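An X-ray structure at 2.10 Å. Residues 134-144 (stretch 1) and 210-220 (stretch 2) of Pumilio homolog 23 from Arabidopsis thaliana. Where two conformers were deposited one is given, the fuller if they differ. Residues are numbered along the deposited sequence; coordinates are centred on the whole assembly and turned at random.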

# COMPACT_ATOMS: atom_id res chain seq x y z
N VAL A 134 -31.74 1.47 5.95
CA VAL A 134 -32.28 1.16 4.62
C VAL A 134 -31.34 0.22 3.88
O VAL A 134 -31.79 -0.65 3.13
CB VAL A 134 -32.56 2.44 3.80
CG1 VAL A 134 -31.27 3.16 3.43
CG2 VAL A 134 -33.36 2.12 2.54
N ILE A 135 -30.03 0.35 4.11
CA ILE A 135 -29.09 -0.53 3.42
C ILE A 135 -29.23 -1.96 3.93
O ILE A 135 -29.38 -2.91 3.16
CB ILE A 135 -27.65 -0.01 3.56
CG1 ILE A 135 -27.49 1.27 2.74
CG2 ILE A 135 -26.65 -1.11 3.12
CD1 ILE A 135 -26.18 2.00 2.97
N VAL A 136 -29.23 -2.12 5.25
CA VAL A 136 -29.28 -3.44 5.88
C VAL A 136 -30.56 -4.18 5.50
O VAL A 136 -30.59 -5.41 5.42
CB VAL A 136 -29.12 -3.27 7.40
CG1 VAL A 136 -29.72 -4.43 8.19
CG2 VAL A 136 -27.64 -3.10 7.73
N ASP A 137 -31.64 -3.44 5.24
CA ASP A 137 -32.89 -4.06 4.85
C ASP A 137 -32.77 -4.84 3.53
O ASP A 137 -33.53 -5.80 3.30
CB ASP A 137 -33.97 -2.99 4.73
CG ASP A 137 -35.30 -3.56 4.24
OD1 ASP A 137 -35.94 -4.30 5.02
OD2 ASP A 137 -35.68 -3.29 3.07
N ASN A 138 -31.84 -4.45 2.64
CA ASN A 138 -31.68 -5.09 1.33
C ASN A 138 -30.31 -4.76 0.73
O ASN A 138 -30.22 -3.89 -0.15
CB ASN A 138 -32.77 -4.63 0.35
CG ASN A 138 -32.72 -5.37 -0.98
OD1 ASN A 138 -32.65 -6.61 -1.01
ND2 ASN A 138 -32.72 -4.63 -2.08
N PRO A 139 -29.21 -5.43 1.17
CA PRO A 139 -27.87 -4.92 0.86
C PRO A 139 -27.15 -5.53 -0.34
O PRO A 139 -26.15 -4.96 -0.79
CB PRO A 139 -27.09 -5.24 2.14
CG PRO A 139 -27.69 -6.58 2.58
CD PRO A 139 -29.19 -6.45 2.25
N LEU A 140 -27.61 -6.67 -0.85
CA LEU A 140 -26.74 -7.49 -1.68
C LEU A 140 -26.51 -6.90 -3.07
O LEU A 140 -25.41 -6.98 -3.61
CB LEU A 140 -27.29 -8.92 -1.77
CG LEU A 140 -27.29 -9.71 -0.45
CD1 LEU A 140 -27.85 -11.12 -0.68
CD2 LEU A 140 -25.87 -9.80 0.15
N ASP A 141 -27.54 -6.33 -3.70
CA ASP A 141 -27.29 -5.71 -5.00
C ASP A 141 -26.44 -4.45 -4.87
O ASP A 141 -25.59 -4.18 -5.74
CB ASP A 141 -28.62 -5.45 -5.72
CG ASP A 141 -29.38 -6.74 -5.96
OD1 ASP A 141 -28.91 -7.54 -6.79
OD2 ASP A 141 -30.41 -6.99 -5.29
N MET A 142 -26.59 -3.70 -3.78
CA MET A 142 -25.73 -2.52 -3.57
C MET A 142 -24.27 -2.93 -3.39
O MET A 142 -23.37 -2.26 -3.91
CB MET A 142 -26.23 -1.74 -2.35
CG MET A 142 -25.54 -0.39 -2.17
SD MET A 142 -26.11 0.42 -0.67
CE MET A 142 -25.08 1.89 -0.63
N MET A 143 -24.01 -4.01 -2.66
CA MET A 143 -22.65 -4.48 -2.45
C MET A 143 -22.00 -4.85 -3.77
O MET A 143 -20.81 -4.58 -3.97
CB MET A 143 -22.63 -5.69 -1.52
CG MET A 143 -23.08 -5.40 -0.10
SD MET A 143 -23.26 -6.88 0.93
CE MET A 143 -21.56 -7.41 1.10
N CYS A 144 -22.75 -5.47 -4.67
CA CYS A 144 -22.23 -5.93 -5.95
C CYS A 144 -22.27 -4.86 -7.04
O CYS A 144 -21.79 -5.11 -8.14
CB CYS A 144 -23.01 -7.16 -6.41
SG CYS A 144 -22.78 -8.55 -5.28
N SER A 210 -22.82 -6.39 10.09
CA SER A 210 -23.62 -7.60 10.31
C SER A 210 -24.75 -7.71 9.30
O SER A 210 -25.07 -8.81 8.83
CB SER A 210 -24.16 -7.64 11.74
OG SER A 210 -23.09 -7.87 12.65
N GLY A 211 -25.37 -6.59 8.93
CA GLY A 211 -26.36 -6.62 7.86
C GLY A 211 -25.77 -7.04 6.53
O GLY A 211 -26.40 -7.77 5.76
N LEU A 212 -24.54 -6.59 6.23
CA LEU A 212 -23.93 -6.98 4.97
C LEU A 212 -23.60 -8.46 4.93
O LEU A 212 -23.43 -9.02 3.84
CB LEU A 212 -22.64 -6.19 4.71
CG LEU A 212 -22.78 -4.66 4.71
CD1 LEU A 212 -21.41 -4.00 4.41
CD2 LEU A 212 -23.83 -4.20 3.71
N LEU A 213 -23.50 -9.10 6.09
CA LEU A 213 -23.06 -10.48 6.16
C LEU A 213 -24.18 -11.47 6.44
O LEU A 213 -23.93 -12.67 6.48
CB LEU A 213 -21.98 -10.64 7.24
CG LEU A 213 -20.69 -9.87 7.02
CD1 LEU A 213 -19.76 -10.09 8.20
CD2 LEU A 213 -20.02 -10.30 5.72
N SER A 214 -25.41 -11.00 6.67
CA SER A 214 -26.48 -11.92 7.06
C SER A 214 -27.25 -12.39 5.83
O SER A 214 -28.44 -12.15 5.66
CB SER A 214 -27.41 -11.26 8.06
OG SER A 214 -28.00 -10.16 7.44
N CYS A 215 -26.53 -13.06 4.94
CA CYS A 215 -27.14 -13.70 3.80
C CYS A 215 -26.86 -15.20 3.92
O CYS A 215 -26.13 -15.64 4.82
CB CYS A 215 -26.58 -13.12 2.49
SG CYS A 215 -24.77 -13.33 2.35
N SER A 216 -27.44 -15.98 3.00
CA SER A 216 -27.25 -17.42 3.05
C SER A 216 -25.80 -17.77 2.74
O SER A 216 -25.06 -16.97 2.17
CB SER A 216 -28.19 -18.11 2.05
OG SER A 216 -27.82 -17.82 0.71
N ARG A 217 -25.38 -18.99 3.12
CA ARG A 217 -24.03 -19.43 2.79
C ARG A 217 -23.82 -19.49 1.28
O ARG A 217 -22.71 -19.28 0.79
CB ARG A 217 -23.71 -20.80 3.42
CG ARG A 217 -23.59 -20.78 4.95
CD ARG A 217 -23.36 -22.19 5.51
NE ARG A 217 -22.01 -22.67 5.20
CZ ARG A 217 -21.71 -23.56 4.26
NH1 ARG A 217 -20.45 -23.92 4.06
NH2 ARG A 217 -22.68 -24.10 3.53
N GLU A 218 -24.87 -19.80 0.53
CA GLU A 218 -24.75 -19.87 -0.92
C GLU A 218 -24.64 -18.48 -1.53
O GLU A 218 -23.87 -18.26 -2.47
CB GLU A 218 -25.94 -20.64 -1.51
CG GLU A 218 -25.81 -20.99 -3.00
CD GLU A 218 -24.89 -22.16 -3.26
OE1 GLU A 218 -24.37 -22.75 -2.29
OE2 GLU A 218 -24.68 -22.50 -4.45
N ASP A 219 -25.41 -17.51 -1.01
CA ASP A 219 -25.22 -16.12 -1.44
C ASP A 219 -23.80 -15.64 -1.14
O ASP A 219 -23.16 -14.98 -1.97
CB ASP A 219 -26.23 -15.19 -0.75
CG ASP A 219 -27.59 -15.21 -1.42
OD1 ASP A 219 -27.71 -15.75 -2.54
OD2 ASP A 219 -28.55 -14.69 -0.81
N MET A 220 -23.29 -15.96 0.06
CA MET A 220 -21.93 -15.59 0.43
C MET A 220 -20.90 -16.19 -0.53
O MET A 220 -19.89 -15.56 -0.84
CB MET A 220 -21.64 -16.04 1.87
CG MET A 220 -20.25 -15.63 2.39
SD MET A 220 -20.12 -13.83 2.52
CE MET A 220 -21.23 -13.51 3.86
O HOH W 1 -29.13 -7.78 5.72

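The rule of this contact is that apolar side chains pack mostly around Leu-212 and Gly-211, with Leu-140 reaching Cys-215 and Asp-219, and with no direct hydrogen bond between the stretches. Touching partners are at least 69 positions apart in sequence, and the two stretches together bury 365 Å².

Gly-211 sets the closest backbone approach: its CA lies 4.7 Å from the CA of Val-136. The CG2 of Val-136, in the t rotamer at 156°, rests 3.7 Å from Gly-211 CA and occupies the space where a side chain would otherwise begin. An ideal CB on Gly-211 would point toward stretch 1 and fall 2.2 Å from Val-136 CG2, a clash. Glycine is thus what lets the valine methyl sit against the helix backbone in the observed arrangement. Next to it, Pro-139 points toward stretch 2 and lays its CG 3.6 Å from Gly-211 O, so the ring too packs against main chain.

Leu-212 gives up more surface to the other stretch than any other residue here. Its CA-to-CB bond points sideways, and in the m,t rotamer, a common one for leucine in helices, CD2 lies against Pro-139 and Ile-135: Leu-212 CD2 is 3.8 Å from Pro-139 CB and 4.2 Å from Ile-135 CG2. Ile-135 itself is m,t, and its CG2 branch makes the approach while CD1 lies farther from the leucine.

Met-143 meets the same leucine nearer its base. Its CA-to-CB bond points toward stretch 2, and the m and t settings of chi1 and chi2 bring Met-143 SD to 3.9 Å from Leu-212 CB and 3.6 Å from Leu-212 O; chi3 at 69° (p) then turns CE. The flexible thioether thus touches both side chain and main chain of one residue. Met-142, the preceding residue, is extended in t,t,t and makes no contact with stretch 2.

Leu-140 shows how a sideways residue can still contribute. With chi1 at -66° and chi2 at 180° (m,t), its end comes nearer to stretch 2 than its CA-to-CB direction suggests. Leu-140 CD1 packs 4.0 Å from the CB of Cys-215, which points toward stretch 1 and is in the p rotamer, and lies 3.6 Å from Asp-219 OD2. That last approach is apolar against carboxylate, at the exposed margin of the contact. Asp-219 has chi1 at -81° (m). Ser-216 is the N-cap of its helix, and in the p rotamer (68°) Ser-216 OG accepts from Asp-219 N at 3.0 Å and 163°, a capping bond.

Polar linkage across the gap is left to water. Water 1 donates to Val-136 O at 2.8 Å and to Gly-211 O at 2.7 Å, joining carbonyls that cannot bond to each other because both are acceptors. Water 1 also bonds to Ser-214 OG at 3.1 Å, with the serine in the p rotamer (62°). The design is economical: a bare glycine for close approach, a leucine for bulk, and a water to bridge the carbonyls.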